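Local coordinates for protein dephospho-CoA kinase (Campylobacter jejuni subsp. jejuni serotype O:2, PDB 4ZO4) that probably catalyses the last step of coenzyme A biosynthesis, the ATP-dependent phosphorylation of the 3'-hydroxyl group of dephospho-CoA, at residues 6-11 and 111-116; 46-51 and 61-66; 91-96 and 121-126; 135-140 and 176-181. All blocks are in the same frame, centred on the assembly; numbering follows the deposited sequence.

Interactions 1 and 4 belong to one parallel sheet. Strands 7-12 and 132-136 are neighbours in it, and Thr-11 O probably accepts a hydrogen bond from Ile-136 N (2.8 Å). Interaction 1 is mostly buried; interaction 4, at the last strand in the order, is only partly so. Both rest on backbone hydrogen bonds with aliphatic and aromatic side chains on the two faces. Interactions 2 and 3 lie outside the sheet and join helices to loops, the former by leucine packing without a hydrogen bond, the latter by a histidine-carboxylate bond. These two meet where Leu-50 packs on Phe-91, and both segment pairs reach a second subunit, interaction 3 through its own contact residues.

Interaction 1 (6-11 and 111-116); sequences NAFFVT and NKAFFV
Phe-114 N donates to Asn-6 O at 2.6 Å, the first of four backbone hydrogen bonds that pair 6-11 with 111-116 as parallel strands. Phe-8 uses both its polar backbone atoms: its N donates to Phe-114 O (2.8 Å) and its O accepts from Val-116 N (2.8 Å). Val-10 N closes the series on Val-116 O at 2.9 Å, coming from above the carbonyl plane although its N-H points almost straight at the oxygen (173°). The bridges Ala-7 to Phe-114, Phe-8 to Phe-115 and Phe-9 to Val-116 set the register.

On one face of the sheet, Ala-7 CA lies over one face of the Phe-114 ring, offset toward the rim, in a CH-pi contact 3.9 Å from the centroid; CZ of the ring also touches Ala-7 CB. A chi1 of 69° sets CG of Phe-114 between backbone N and carbonyl carbon. Further along this side, Phe-9 and Val-116 run side by side, pointing the same way, with Phe-9 CD1 against Val-116 CB at 3.6 Å. On the other face of the sheet the rings of Phe-8 and Phe-115 meet obliquely, their planes 41° apart, while Val-10 CG2 touches Phe-115 CD1 (3.5 Å).

Helix 82-109 covers the face of Ala-7, Phe-9, Phe-114 and Val-116 through Met-104 and, for Phe-114, Leu-107. Helix 15-27 packs Phe-21 and Ile-22 on Val-10 and Phe-115. Strand 7-12 runs between 114-117 and 132-136 in the sheet, leading toward the predicted ATP-binding loop.

Interaction 2 (46-51 and 61-66); sequences NALELE and NLLKKE
Leu-63 meets Glu-51, Leu-48 and Ala-47 where the irregular loop 61-66 passes the first turns of helix 47-54; the nearest CA atoms, of Glu-51 and Leu-62, are 5.7 Å apart. No hydrogen bond spans the contact, which rests on leucine side chains packed on helix side chains and backbone. The branched end of Leu-63 divides among three helix residues. CD1 touches CD2 of Leu-48 at 3.7 Å, the two leucines crossing at about a right angle. CD2 approaches the backbone oxygen of Ala-47 at 3.6 Å, and CG rests against CG of Glu-51 at 3.7 Å. With CG anti to its backbone N (chi1 -164°), Glu-51 brings the aliphatic part of its chain to this leucine, and the bend at chi2 follows only beyond the touching atom. Leu-62 sends CD1 to the helix backbone instead, 3.8 Å from CA of Glu-51 and equally far from O of Leu-50. Within the loop, Leu-63 N makes a weak hydrogen bond to OD1 of Asn-61, a local tie beside the packed leucine.

Elsewhere on the helix, Leu-50 packs on Leu-88 and Phe-91 of helix 82-109, while Ile-69 in the following loop touches both Ala-47 and Leu-50. A backbone bond between Leu-62 and Asp-70 draws 61-66 toward the start of helix 71-80. Here the connection between helices 47-54 and 71-80 lies against the first of them, away from the predicted ATP-binding residues.

Interaction 3 (91-96 and 121-126); sequences FTHPKI and FFESGA
His-93 and Ile-96 carry the helix side of this contact, meeting Phe-122, Glu-123 and Ser-124 of the loop 121-126. His-93 NE2 donates to Glu-123 OE1 (2.5 Å), with the oxygen near the imidazole plane at its edge. Ring and carboxylate planes stand 87° apart. A chi1 of -71° sets CG of His-93 beside the backbone N, anti to the carbonyl carbon. CD2 of the ring lies 3.3 Å from Ser-124 OG. The same hydroxyl oxygen sits near His-93 CA, at 3.2 Å. One turn on, Ile-96 CD1 and CB both lie against Ser-124 OG, while the CG2 branch reaches Phe-122 CE1 at 4.0 Å, obliquely to the ring.

Glu-123 and Ser-124 also bond a second subunit: Lys-85 of that subunit forms a salt bridge with Glu-123 OE2, and Asn-80 ND2 of that subunit a hydrogen bond with Ser-124 OG. Glu-123 thus uses one carboxylate oxygen within the chain and the other between subunits, which probably helps fix its orientation. The arrangement is a histidine-carboxylate pair at a subunit interface, joining helix 82-109 to the loop after strand 114-117 in this P-loop kinase fold.

Interaction 4 (135-140 and 176-181); sequences VIYTPK and DFIIKN
Ile-178 CG2 and Lys-180 CD lie oblique to the Tyr-137 ring; the nearest contact of Ile-178 CG2 is with Tyr-137 CB, 3.8 Å away, and Lys-180 CD is 4.3 Å from CD2 of the tyrosine ring. Pro-139 N of the same segment as the tyrosine sits over the centre of one face. A chi1 of -178° sets CG of Tyr-137 anti to the backbone N, beside the carbonyl carbon. The Phe-177 ring has Asp-176 CB over the centre of one face.

Between the strands, Val-135 N donates to Phe-177 O at 2.8 Å. Val-135 O receives Ile-179 N (2.9 Å). Tyr-137 N continues the ladder to Ile-179 O at 3.1 Å. This is parallel pairing, with Val-135 opposite Ile-178 on one face and Ile-136 opposite Ile-179 on the other. Past the strand end, Asn-181 ND2 makes a weak hydrogen bond to Thr-138 OG1 (3.2 Å, 125° at the hydrogen), and Asn-181 CB packs against CG2 of Ile-136.

Helix 185-200 covers the side of Ile-136, Ile-179 and Asn-181, with Phe-188 touching both Ile-136 and Asn-181; Leu-172 of helix 155-172 meets Val-135 and Tyr-137. Ile-136 also touches the predicted ATP-binding loop near Gly-17. Two helices intervene between these adjacent parallel strands, which complete one side of the 2-3-1-4-5 sheet of a P-loop kinase.

Interaction 1 (6-11 and 111-116)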
loop_
_atom_site.group_PDB
_atom_site.type_symbol
_atom_site.label_atom_id
_atom_site.label_comp_id
_atom_site.label_asym_id
_atom_site.label_seq_id
_atom_site.Cartn_x
_atom_site.Cartn_y
_atom_site.Cartn_z
ATOM N N ASN A 6 -22.102 3.261 27.124
ATOM C CA ASN A 6 -21.504 4.427 27.801
ATOM C C ASN A 6 -20.229 4.892 27.165
ATOM O O ASN A 6 -19.556 5.780 27.701
ATOM C CB ASN A 6 -21.220 4.117 29.275
ATOM C CG ASN A 6 -22.485 4.045 30.091
ATOM O OD1 ASN A 6 -22.911 5.037 30.717
ATOM N ND2 ASN A 6 -23.143 2.893 30.026
ATOM N N ALA A 7 -19.900 4.290 26.016
ATOM C CA ALA A 7 -18.613 4.502 25.348
ATOM C C ALA A 7 -18.713 5.587 24.336
ATOM O O ALA A 7 -19.573 5.545 23.465
ATOM C CB ALA A 7 -18.158 3.242 24.644
ATOM N N PHE A 8 -17.806 6.545 24.425
ATOM C CA PHE A 8 -17.748 7.569 23.430
ATOM C C PHE A 8 -16.310 7.710 22.951
ATOM O O PHE A 8 -15.402 7.868 23.763
ATOM C CB PHE A 8 -18.351 8.862 23.998
ATOM C CG PHE A 8 -19.839 8.761 24.235
ATOM C CD1 PHE A 8 -20.741 9.062 23.230
ATOM C CD2 PHE A 8 -20.333 8.297 25.444
ATOM C CE1 PHE A 8 -22.101 8.930 23.431
ATOM C CE2 PHE A 8 -21.691 8.163 25.648
ATOM C CZ PHE A 8 -22.574 8.476 24.637
ATOM N N PHE A 9 -16.094 7.615 21.642
ATOM C CA PHE A 9 -14.750 7.856 21.117
ATOM C C PHE A 9 -14.584 9.343 20.904
ATOM O O PHE A 9 -15.472 10.008 20.418
ATOM C CB PHE A 9 -14.453 7.011 19.844
ATOM C CG PHE A 9 -14.398 5.517 20.123
ATOM C CD1 PHE A 9 -13.259 4.941 20.672
ATOM C CD2 PHE A 9 -15.516 4.715 19.920
ATOM C CE1 PHE A 9 -13.222 3.578 20.974
ATOM C CE2 PHE A 9 -15.491 3.365 20.231
ATOM C CZ PHE A 9 -14.337 2.789 20.751
ATOM N N VAL A 10 -13.456 9.876 21.314
ATOM C CA VAL A 10 -13.202 11.261 21.068
ATOM C C VAL A 10 -12.032 11.376 20.116
ATOM O O VAL A 10 -10.914 11.017 20.460
ATOM C CB VAL A 10 -12.845 11.978 22.356
ATOM C CG1 VAL A 10 -12.512 13.435 22.056
ATOM C CG2 VAL A 10 -13.995 11.863 23.338
ATOM N N THR A 11 -12.281 11.889 18.917
ATOM C CA THR A 11 -11.214 12.004 17.952
ATOM C C THR A 11 -11.233 13.390 17.346
ATOM O O THR A 11 -12.270 14.027 17.351
ATOM C CB THR A 11 -11.343 10.912 16.872
ATOM O OG1 THR A 11 -10.384 11.147 15.850
ATOM C CG2 THR A 11 -12.711 10.913 16.259
ATOM N N ASN A 111 -21.653 1.729 34.333
ATOM C CA ASN A 111 -22.903 2.445 34.046
ATOM C C ASN A 111 -22.871 3.974 34.074
ATOM O O ASN A 111 -23.899 4.600 34.281
ATOM C CB ASN A 111 -24.027 1.901 34.932
ATOM C CG ASN A 111 -24.733 0.724 34.299
ATOM O OD1 ASN A 111 -25.208 0.826 33.163
ATOM N ND2 ASN A 111 -24.805 -0.399 35.018
ATOM N N LYS A 112 -21.703 4.567 33.839
ATOM C CA LYS A 112 -21.590 6.000 33.631
ATOM C C LYS A 112 -20.877 6.233 32.286
ATOM O O LYS A 112 -20.014 5.447 31.903
ATOM C CB LYS A 112 -20.822 6.635 34.790
ATOM C CG LYS A 112 -20.899 8.151 34.824
ATOM C CD LYS A 112 -19.766 8.768 35.634
ATOM C CE LYS A 112 -19.594 10.238 35.273
ATOM N NZ LYS A 112 -18.835 10.997 36.299
ATOM N N ALA A 113 -21.261 7.290 31.565
ATOM C CA ALA A 113 -20.635 7.631 30.287
ATOM C C ALA A 113 -19.153 7.849 30.465
ATOM O O ALA A 113 -18.729 8.423 31.496
ATOM C CB ALA A 113 -21.257 8.874 29.682
ATOM N N PHE A 114 -18.392 7.382 29.458
ATOM C CA PHE A 114 -16.934 7.500 29.406
ATOM C C PHE A 114 -16.398 7.724 27.967
ATOM O O PHE A 114 -17.057 7.398 26.970
ATOM C CB PHE A 114 -16.260 6.275 30.060
ATOM C CG PHE A 114 -16.420 4.988 29.286
ATOM C CD1 PHE A 114 -15.403 4.523 28.458
ATOM C CD2 PHE A 114 -17.580 4.222 29.405
ATOM C CE1 PHE A 114 -15.552 3.337 27.751
ATOM C CE2 PHE A 114 -17.735 3.031 28.701
ATOM C CZ PHE A 114 -16.716 2.588 27.872
ATOM N N PHE A 115 -15.182 8.271 27.897
ATOM C CA PHE A 115 -14.566 8.725 26.656
ATOM C C PHE A 115 -13.186 8.082 26.388
ATOM O O PHE A 115 -12.253 8.185 27.190
ATOM C CB PHE A 115 -14.481 10.262 26.671
ATOM C CG PHE A 115 -15.838 10.930 26.690
ATOM C CD1 PHE A 115 -16.598 10.999 25.530
ATOM C CD2 PHE A 115 -16.378 11.441 27.872
ATOM C CE1 PHE A 115 -17.859 11.571 25.531
ATOM C CE2 PHE A 115 -17.647 12.010 27.880
ATOM C CZ PHE A 115 -18.385 12.076 26.702
ATOM N N VAL A 116 -13.084 7.392 25.262
ATOM C CA VAL A 116 -11.823 6.821 24.792
ATOM C C VAL A 116 -11.200 7.854 23.873
ATOM O O VAL A 116 -11.624 8.047 22.719
ATOM C CB VAL A 116 -12.049 5.511 23.988
ATOM C CG1 VAL A 116 -10.736 4.916 23.538
ATOM C CG2 VAL A 116 -12.850 4.488 24.797
#

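Interaction 2 (46-51 and 61-66)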
loop_
_atom_site.group_PDB
_atom_site.type_symbol
_atom_site.label_atom_id
_atom_site.label_comp_id
_atom_site.label_asym_id
_atom_site.label_seq_id
_atom_site.Cartn_x
_atom_site.Cartn_y
_atom_site.Cartn_z
ATOM N N ASN A 46 6.051 -5.492 26.710
ATOM C CA ASN A 46 6.650 -6.500 25.823
ATOM C C ASN A 46 8.004 -6.042 25.362
ATOM O O ASN A 46 8.300 -6.048 24.173
ATOM C CB ASN A 46 5.758 -6.728 24.612
ATOM C CG ASN A 46 4.443 -7.320 25.006
ATOM O OD1 ASN A 46 4.378 -8.498 25.306
ATOM N ND2 ASN A 46 3.400 -6.491 25.086
ATOM N N ALA A 47 8.826 -5.639 26.319
ATOM C CA ALA A 47 10.107 -5.053 26.014
ATOM C C ALA A 47 11.114 -6.152 25.688
ATOM O O ALA A 47 11.849 -6.027 24.719
ATOM C CB ALA A 47 10.585 -4.172 27.162
ATOM N N LEU A 48 11.143 -7.227 26.467
ATOM C CA LEU A 48 12.074 -8.315 26.145
ATOM C C LEU A 48 11.747 -8.993 24.812
ATOM O O LEU A 48 12.655 -9.245 24.014
ATOM C CB LEU A 48 12.162 -9.366 27.260
ATOM C CG LEU A 48 12.943 -8.926 28.502
ATOM C CD1 LEU A 48 13.052 -10.067 29.507
ATOM C CD2 LEU A 48 14.323 -8.395 28.133
ATOM N N GLU A 49 10.482 -9.298 24.554
ATOM C CA GLU A 49 10.188 -10.002 23.309
ATOM C C GLU A 49 10.561 -9.150 22.098
ATOM O O GLU A 49 11.157 -9.641 21.153
ATOM C CB GLU A 49 8.751 -10.533 23.244
ATOM C CG GLU A 49 8.656 -11.998 23.680
ATOM C CD GLU A 49 9.552 -12.959 22.834
ATOM O OE1 GLU A 49 10.134 -13.944 23.399
ATOM O OE2 GLU A 49 9.683 -12.723 21.597
ATOM N N LEU A 50 10.276 -7.859 22.169
ATOM C CA LEU A 50 10.602 -6.922 21.092
ATOM C C LEU A 50 12.125 -6.841 20.829
ATOM O O LEU A 50 12.587 -6.824 19.682
ATOM C CB LEU A 50 10.024 -5.532 21.415
ATOM C CG LEU A 50 8.497 -5.333 21.323
ATOM C CD1 LEU A 50 8.032 -4.128 22.134
ATOM C CD2 LEU A 50 8.068 -5.149 19.866
ATOM N N GLU A 51 12.918 -6.806 21.878
ATOM C CA GLU A 51 14.366 -6.875 21.693
ATOM C C GLU A 51 14.747 -8.074 20.818
ATOM O O GLU A 51 15.484 -7.878 19.853
ATOM C CB GLU A 51 15.094 -6.950 23.017
ATOM C CG GLU A 51 16.582 -6.641 22.927
ATOM C CD GLU A 51 17.466 -7.838 22.573
ATOM O OE1 GLU A 51 18.577 -7.578 22.034
ATOM O OE2 GLU A 51 17.064 -9.014 22.825
ATOM N N ASN A 61 21.222 -1.127 20.650
ATOM C CA ASN A 61 20.428 -1.825 21.630
ATOM C C ASN A 61 19.056 -1.231 21.660
ATOM O O ASN A 61 18.887 -0.020 21.620
ATOM C CB ASN A 61 21.064 -1.777 23.013
ATOM C CG ASN A 61 20.581 -2.909 23.901
ATOM O OD1 ASN A 61 19.384 -3.025 24.181
ATOM N ND2 ASN A 61 21.506 -3.764 24.327
ATOM N N LEU A 62 18.071 -2.110 21.703
ATOM C CA LEU A 62 16.705 -1.691 21.844
ATOM C C LEU A 62 16.432 -1.332 23.283
ATOM O O LEU A 62 15.792 -0.320 23.549
ATOM C CB LEU A 62 15.774 -2.794 21.384
ATOM C CG LEU A 62 15.571 -2.665 19.887
ATOM C CD1 LEU A 62 15.039 -3.973 19.336
ATOM C CD2 LEU A 62 14.632 -1.501 19.566
ATOM N N LEU A 63 16.937 -2.161 24.198
ATOM C CA LEU A 63 16.735 -1.961 25.631
ATOM C C LEU A 63 17.585 -0.797 26.148
ATOM O O LEU A 63 18.800 -0.751 25.931
ATOM C CB LEU A 63 17.016 -3.249 26.414
ATOM C CG LEU A 63 16.185 -4.456 25.947
ATOM C CD1 LEU A 63 16.460 -5.680 26.809
ATOM C CD2 LEU A 63 14.696 -4.135 25.921
ATOM N N LYS A 64 16.907 0.133 26.824
ATOM C CA LYS A 64 17.473 1.393 27.312
ATOM C C LYS A 64 18.021 1.221 28.710
ATOM O O LYS A 64 19.124 1.676 29.027
ATOM C CB LYS A 64 16.373 2.459 27.324
ATOM C CG LYS A 64 16.861 3.895 27.454
ATOM C CD LYS A 64 15.975 4.885 26.691
ATOM C CE LYS A 64 14.751 5.332 27.495
ATOM N NZ LYS A 64 13.840 6.215 26.692
ATOM N N LYS A 65 17.230 0.580 29.557
ATOM C CA LYS A 65 17.635 0.347 30.924
ATOM C C LYS A 65 16.963 -0.934 31.399
ATOM O O LYS A 65 17.298 -2.015 30.907
ATOM C CB LYS A 65 17.322 1.575 31.807
ATOM C CG LYS A 65 17.844 1.472 33.244
ATOM C CD LYS A 65 17.351 2.618 34.137
ATOM C CE LYS A 65 17.191 2.141 35.602
ATOM N NZ LYS A 65 16.904 3.295 36.525
ATOM N N GLU A 66 16.003 -0.821 32.314
ATOM C CA GLU A 66 15.503 -1.985 33.025
ATOM C C GLU A 66 14.247 -2.455 32.346
ATOM O O GLU A 66 13.132 -2.093 32.734
ATOM C CB GLU A 66 15.273 -1.675 34.505
ATOM C CG GLU A 66 16.581 -1.584 35.281
ATOM C CD GLU A 66 16.382 -1.377 36.763
ATOM O OE1 GLU A 66 17.270 -0.750 37.391
ATOM O OE2 GLU A 66 15.342 -1.834 37.294
#

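Interaction 3 (91-96 and 121-126)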
loop_
_atom_site.group_PDB
_atom_site.type_symbol
_atom_site.label_atom_id
_atom_site.label_comp_id
_atom_site.label_asym_id
_atom_site.label_seq_id
_atom_site.Cartn_x
_atom_site.Cartn_y
_atom_site.Cartn_z
ATOM N N PHE A 91 2.568 -7.304 15.512
ATOM C CA PHE A 91 2.850 -7.547 16.924
ATOM C C PHE A 91 1.925 -6.807 17.868
ATOM O O PHE A 91 1.510 -7.383 18.859
ATOM C CB PHE A 91 4.273 -7.147 17.247
ATOM C CG PHE A 91 4.746 -7.645 18.569
ATOM C CD1 PHE A 91 5.080 -8.976 18.749
ATOM C CD2 PHE A 91 4.898 -6.776 19.621
ATOM C CE1 PHE A 91 5.547 -9.429 19.987
ATOM C CE2 PHE A 91 5.348 -7.204 20.853
ATOM C CZ PHE A 91 5.692 -8.526 21.035
ATOM N N THR A 92 1.646 -5.528 17.577
ATOM C CA THR A 92 1.032 -4.616 18.544
ATOM C C THR A 92 -0.484 -4.570 18.430
ATOM O O THR A 92 -1.184 -4.521 19.416
ATOM C CB THR A 92 1.532 -3.177 18.339
ATOM O OG1 THR A 92 1.397 -2.808 16.966
ATOM C CG2 THR A 92 2.974 -3.048 18.719
ATOM N N HIS A 93 -0.983 -4.569 17.201
ATOM C CA HIS A 93 -2.403 -4.431 16.939
ATOM C C HIS A 93 -3.305 -5.284 17.834
ATOM O O HIS A 93 -4.210 -4.741 18.467
ATOM C CB HIS A 93 -2.739 -4.685 15.467
ATOM C CG HIS A 93 -2.274 -3.615 14.527
ATOM N ND1 HIS A 93 -2.346 -3.749 13.152
ATOM C CD2 HIS A 93 -1.731 -2.396 14.755
ATOM C CE1 HIS A 93 -1.896 -2.644 12.581
ATOM N NE2 HIS A 93 -1.497 -1.815 13.528
ATOM N N PRO A 94 -3.107 -6.614 17.870
ATOM C CA PRO A 94 -4.027 -7.373 18.747
ATOM C C PRO A 94 -3.855 -7.067 20.260
ATOM O O PRO A 94 -4.825 -7.143 21.033
ATOM C CB PRO A 94 -3.690 -8.818 18.433
ATOM C CG PRO A 94 -2.296 -8.787 17.835
ATOM C CD PRO A 94 -2.201 -7.494 17.109
ATOM N N LYS A 95 -2.651 -6.689 20.668
ATOM C CA LYS A 95 -2.371 -6.330 22.064
ATOM C C LYS A 95 -2.990 -5.009 22.446
ATOM O O LYS A 95 -3.475 -4.837 23.579
ATOM C CB LYS A 95 -0.865 -6.245 22.313
ATOM C CG LYS A 95 -0.212 -7.592 22.372
ATOM C CD LYS A 95 1.296 -7.484 22.236
ATOM C CE LYS A 95 1.988 -8.849 22.196
ATOM N NZ LYS A 95 2.061 -9.441 20.819
ATOM N N ILE A 96 -2.975 -4.071 21.508
ATOM C CA ILE A 96 -3.621 -2.777 21.750
ATOM C C ILE A 96 -5.158 -2.963 21.787
ATOM O O ILE A 96 -5.832 -2.516 22.732
ATOM C CB ILE A 96 -3.181 -1.703 20.732
ATOM C CG1 ILE A 96 -1.641 -1.553 20.651
ATOM C CG2 ILE A 96 -3.708 -0.370 21.183
ATOM C CD1 ILE A 96 -1.108 -0.799 19.435
ATOM N N PHE A 121 -6.653 8.373 12.911
ATOM C CA PHE A 121 -6.326 7.219 12.042
ATOM C C PHE A 121 -5.652 6.068 12.793
ATOM O O PHE A 121 -4.658 5.535 12.360
ATOM C CB PHE A 121 -5.489 7.664 10.841
ATOM C CG PHE A 121 -6.177 8.666 9.966
ATOM C CD1 PHE A 121 -6.077 10.026 10.239
ATOM C CD2 PHE A 121 -6.923 8.249 8.868
ATOM C CE1 PHE A 121 -6.712 10.950 9.443
ATOM C CE2 PHE A 121 -7.563 9.168 8.073
ATOM C CZ PHE A 121 -7.463 10.523 8.365
ATOM N N PHE A 122 -6.234 5.661 13.910
ATOM C CA PHE A 122 -5.642 4.674 14.794
ATOM C C PHE A 122 -5.917 3.363 14.180
ATOM O O PHE A 122 -6.938 3.191 13.549
ATOM C CB PHE A 122 -6.322 4.707 16.155
ATOM C CG PHE A 122 -5.484 4.197 17.291
ATOM C CD1 PHE A 122 -5.943 3.180 18.086
ATOM C CD2 PHE A 122 -4.261 4.783 17.593
ATOM C CE1 PHE A 122 -5.201 2.743 19.158
ATOM C CE2 PHE A 122 -3.496 4.338 18.655
ATOM C CZ PHE A 122 -3.971 3.314 19.437
ATOM N N GLU A 123 -5.035 2.412 14.442
ATOM C CA GLU A 123 -4.919 1.229 13.637
ATOM C C GLU A 123 -5.601 -0.017 14.181
ATOM O O GLU A 123 -6.254 -0.751 13.430
ATOM C CB GLU A 123 -3.435 0.924 13.438
ATOM C CG GLU A 123 -2.759 1.776 12.382
ATOM C CD GLU A 123 -1.354 1.294 12.035
ATOM O OE1 GLU A 123 -0.804 0.411 12.740
ATOM O OE2 GLU A 123 -0.789 1.807 11.050
ATOM N N SER A 124 -5.439 -0.280 15.466
ATOM C CA SER A 124 -5.555 -1.666 15.954
ATOM C C SER A 124 -6.928 -2.365 15.878
ATOM O O SER A 124 -7.123 -3.418 16.483
ATOM C CB SER A 124 -4.974 -1.754 17.355
ATOM O OG SER A 124 -3.585 -1.469 17.285
ATOM N N GLY A 125 -7.855 -1.809 15.105
ATOM C CA GLY A 125 -9.137 -2.445 14.844
ATOM C C GLY A 125 -10.126 -1.418 14.340
ATOM O O GLY A 125 -9.798 -0.224 14.240
ATOM N N ALA A 126 -11.328 -1.888 14.011
ATOM C CA ALA A 126 -12.432 -1.019 13.596
ATOM C C ALA A 126 -13.315 -0.733 14.808
ATOM O O ALA A 126 -14.199 -1.524 15.154
ATOM C CB ALA A 126 -13.234 -1.671 12.482
#

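Interaction 4 (135-140 and 176-181)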
loop_
_atom_site.group_PDB
_atom_site.type_symbol
_atom_site.label_atom_id
_atom_site.label_comp_id
_atom_site.label_asym_id
_atom_site.label_seq_id
_atom_site.Cartn_x
_atom_site.Cartn_y
_atom_site.Cartn_z
ATOM N N VAL A 135 -16.293 13.372 16.551
ATOM C CA VAL A 135 -15.200 13.976 15.841
ATOM C C VAL A 135 -15.241 15.478 16.036
ATOM O O VAL A 135 -16.254 16.131 15.738
ATOM C CB VAL A 135 -15.232 13.651 14.336
ATOM C CG1 VAL A 135 -14.010 14.265 13.659
ATOM C CG2 VAL A 135 -15.263 12.147 14.108
ATOM N N ILE A 136 -14.133 16.015 16.518
ATOM C CA ILE A 136 -13.935 17.437 16.545
ATOM C C ILE A 136 -13.221 17.858 15.276
ATOM O O ILE A 136 -12.051 17.528 15.054
ATOM C CB ILE A 136 -13.127 17.872 17.761
ATOM C CG1 ILE A 136 -13.830 17.368 19.023
ATOM C CG2 ILE A 136 -13.043 19.383 17.768
ATOM C CD1 ILE A 136 -12.941 17.269 20.230
ATOM N N TYR A 137 -13.959 18.609 14.472
ATOM C CA TYR A 137 -13.610 18.940 13.120
ATOM C C TYR A 137 -13.316 20.436 12.986
ATOM O O TYR A 137 -14.082 21.273 13.485
ATOM C CB TYR A 137 -14.798 18.597 12.235
ATOM C CG TYR A 137 -14.594 18.832 10.769
ATOM C CD1 TYR A 137 -13.383 18.491 10.144
ATOM C CD2 TYR A 137 -15.624 19.333 9.981
ATOM C CE1 TYR A 137 -13.213 18.665 8.789
ATOM C CE2 TYR A 137 -15.462 19.510 8.616
ATOM C CZ TYR A 137 -14.249 19.168 8.033
ATOM O OH TYR A 137 -14.054 19.347 6.684
ATOM N N THR A 138 -12.210 20.752 12.311
ATOM C CA THR A 138 -11.887 22.105 11.873
ATOM C C THR A 138 -11.799 22.197 10.330
ATOM O O THR A 138 -10.784 21.859 9.753
ATOM C CB THR A 138 -10.550 22.528 12.484
ATOM O OG1 THR A 138 -10.540 22.210 13.890
ATOM C CG2 THR A 138 -10.333 24.005 12.275
ATOM N N PRO A 139 -12.860 22.654 9.651
ATOM C CA PRO A 139 -12.828 22.698 8.182
ATOM C C PRO A 139 -11.582 23.384 7.646
ATOM O O PRO A 139 -11.010 24.235 8.320
ATOM C CB PRO A 139 -14.046 23.547 7.811
ATOM C CG PRO A 139 -14.900 23.603 9.018
ATOM C CD PRO A 139 -14.009 23.387 10.205
ATOM N N LYS A 140 -11.177 23.028 6.436
ATOM C CA LYS A 140 -9.973 23.604 5.809
ATOM C C LYS A 140 -10.198 23.837 4.333
ATOM O O LYS A 140 -10.985 23.140 3.698
ATOM C CB LYS A 140 -8.778 22.671 5.957
ATOM C CG LYS A 140 -8.277 22.517 7.379
ATOM C CD LYS A 140 -7.582 23.765 7.873
ATOM C CE LYS A 140 -6.923 23.477 9.203
ATOM N NZ LYS A 140 -6.185 24.671 9.679
ATOM N N ASP A 176 -20.603 9.668 14.370
ATOM C CA ASP A 176 -21.996 9.889 14.813
ATOM C C ASP A 176 -22.233 11.367 15.141
ATOM O O ASP A 176 -23.281 11.919 14.837
ATOM C CB ASP A 176 -22.328 9.074 16.065
ATOM C CG ASP A 176 -22.041 7.591 15.909
ATOM O OD1 ASP A 176 -22.720 6.947 15.089
ATOM O OD2 ASP A 176 -21.144 7.086 16.631
ATOM N N PHE A 177 -21.246 11.997 15.765
ATOM C CA PHE A 177 -21.377 13.351 16.276
ATOM C C PHE A 177 -20.152 14.177 15.912
ATOM O O PHE A 177 -19.041 13.851 16.291
ATOM C CB PHE A 177 -21.530 13.324 17.806
ATOM C CG PHE A 177 -22.581 12.360 18.299
ATOM C CD1 PHE A 177 -23.877 12.388 17.770
ATOM C CD2 PHE A 177 -22.299 11.452 19.312
ATOM C CE1 PHE A 177 -24.859 11.513 18.221
ATOM C CE2 PHE A 177 -23.279 10.580 19.778
ATOM C CZ PHE A 177 -24.556 10.602 19.225
ATOM N N ILE A 178 -20.392 15.257 15.192
ATOM C CA ILE A 178 -19.374 16.183 14.750
ATOM C C ILE A 178 -19.522 17.488 15.510
ATOM O O ILE A 178 -20.539 18.153 15.397
ATOM C CB ILE A 178 -19.532 16.521 13.235
ATOM C CG1 ILE A 178 -19.508 15.241 12.391
ATOM C CG2 ILE A 178 -18.430 17.480 12.772
ATOM C CD1 ILE A 178 -19.549 15.460 10.884
ATOM N N ILE A 179 -18.490 17.863 16.242
ATOM C CA ILE A 179 -18.383 19.167 16.870
ATOM C C ILE A 179 -17.506 20.074 16.028
ATOM O O ILE A 179 -16.297 19.900 16.000
ATOM C CB ILE A 179 -17.722 19.009 18.243
ATOM C CG1 ILE A 179 -18.652 18.193 19.157
ATOM C CG2 ILE A 179 -17.354 20.365 18.845
ATOM C CD1 ILE A 179 -18.087 17.944 20.543
ATOM N N LYS A 180 -18.125 21.036 15.337
ATOM C CA LYS A 180 -17.418 22.082 14.557
ATOM C C LYS A 180 -16.395 22.756 15.465
ATOM O O LYS A 180 -16.396 22.535 16.662
ATOM C CB LYS A 180 -18.426 23.119 14.032
ATOM C CG LYS A 180 -18.353 23.463 12.552
ATOM C CD LYS A 180 -18.361 22.217 11.662
ATOM C CE LYS A 180 -19.376 22.303 10.528
ATOM N NZ LYS A 180 -20.722 21.813 10.970
ATOM N N ASN A 181 -15.494 23.542 14.901
ATOM C CA ASN A 181 -14.411 24.147 15.681
ATOM C C ASN A 181 -13.770 25.251 14.867
ATOM O O ASN A 181 -12.550 25.317 14.711
ATOM C CB ASN A 181 -13.357 23.098 16.047
ATOM C CG ASN A 181 -12.259 23.655 16.938
ATOM O OD1 ASN A 181 -12.453 24.657 17.613
ATOM N ND2 ASN A 181 -11.098 22.997 16.945
#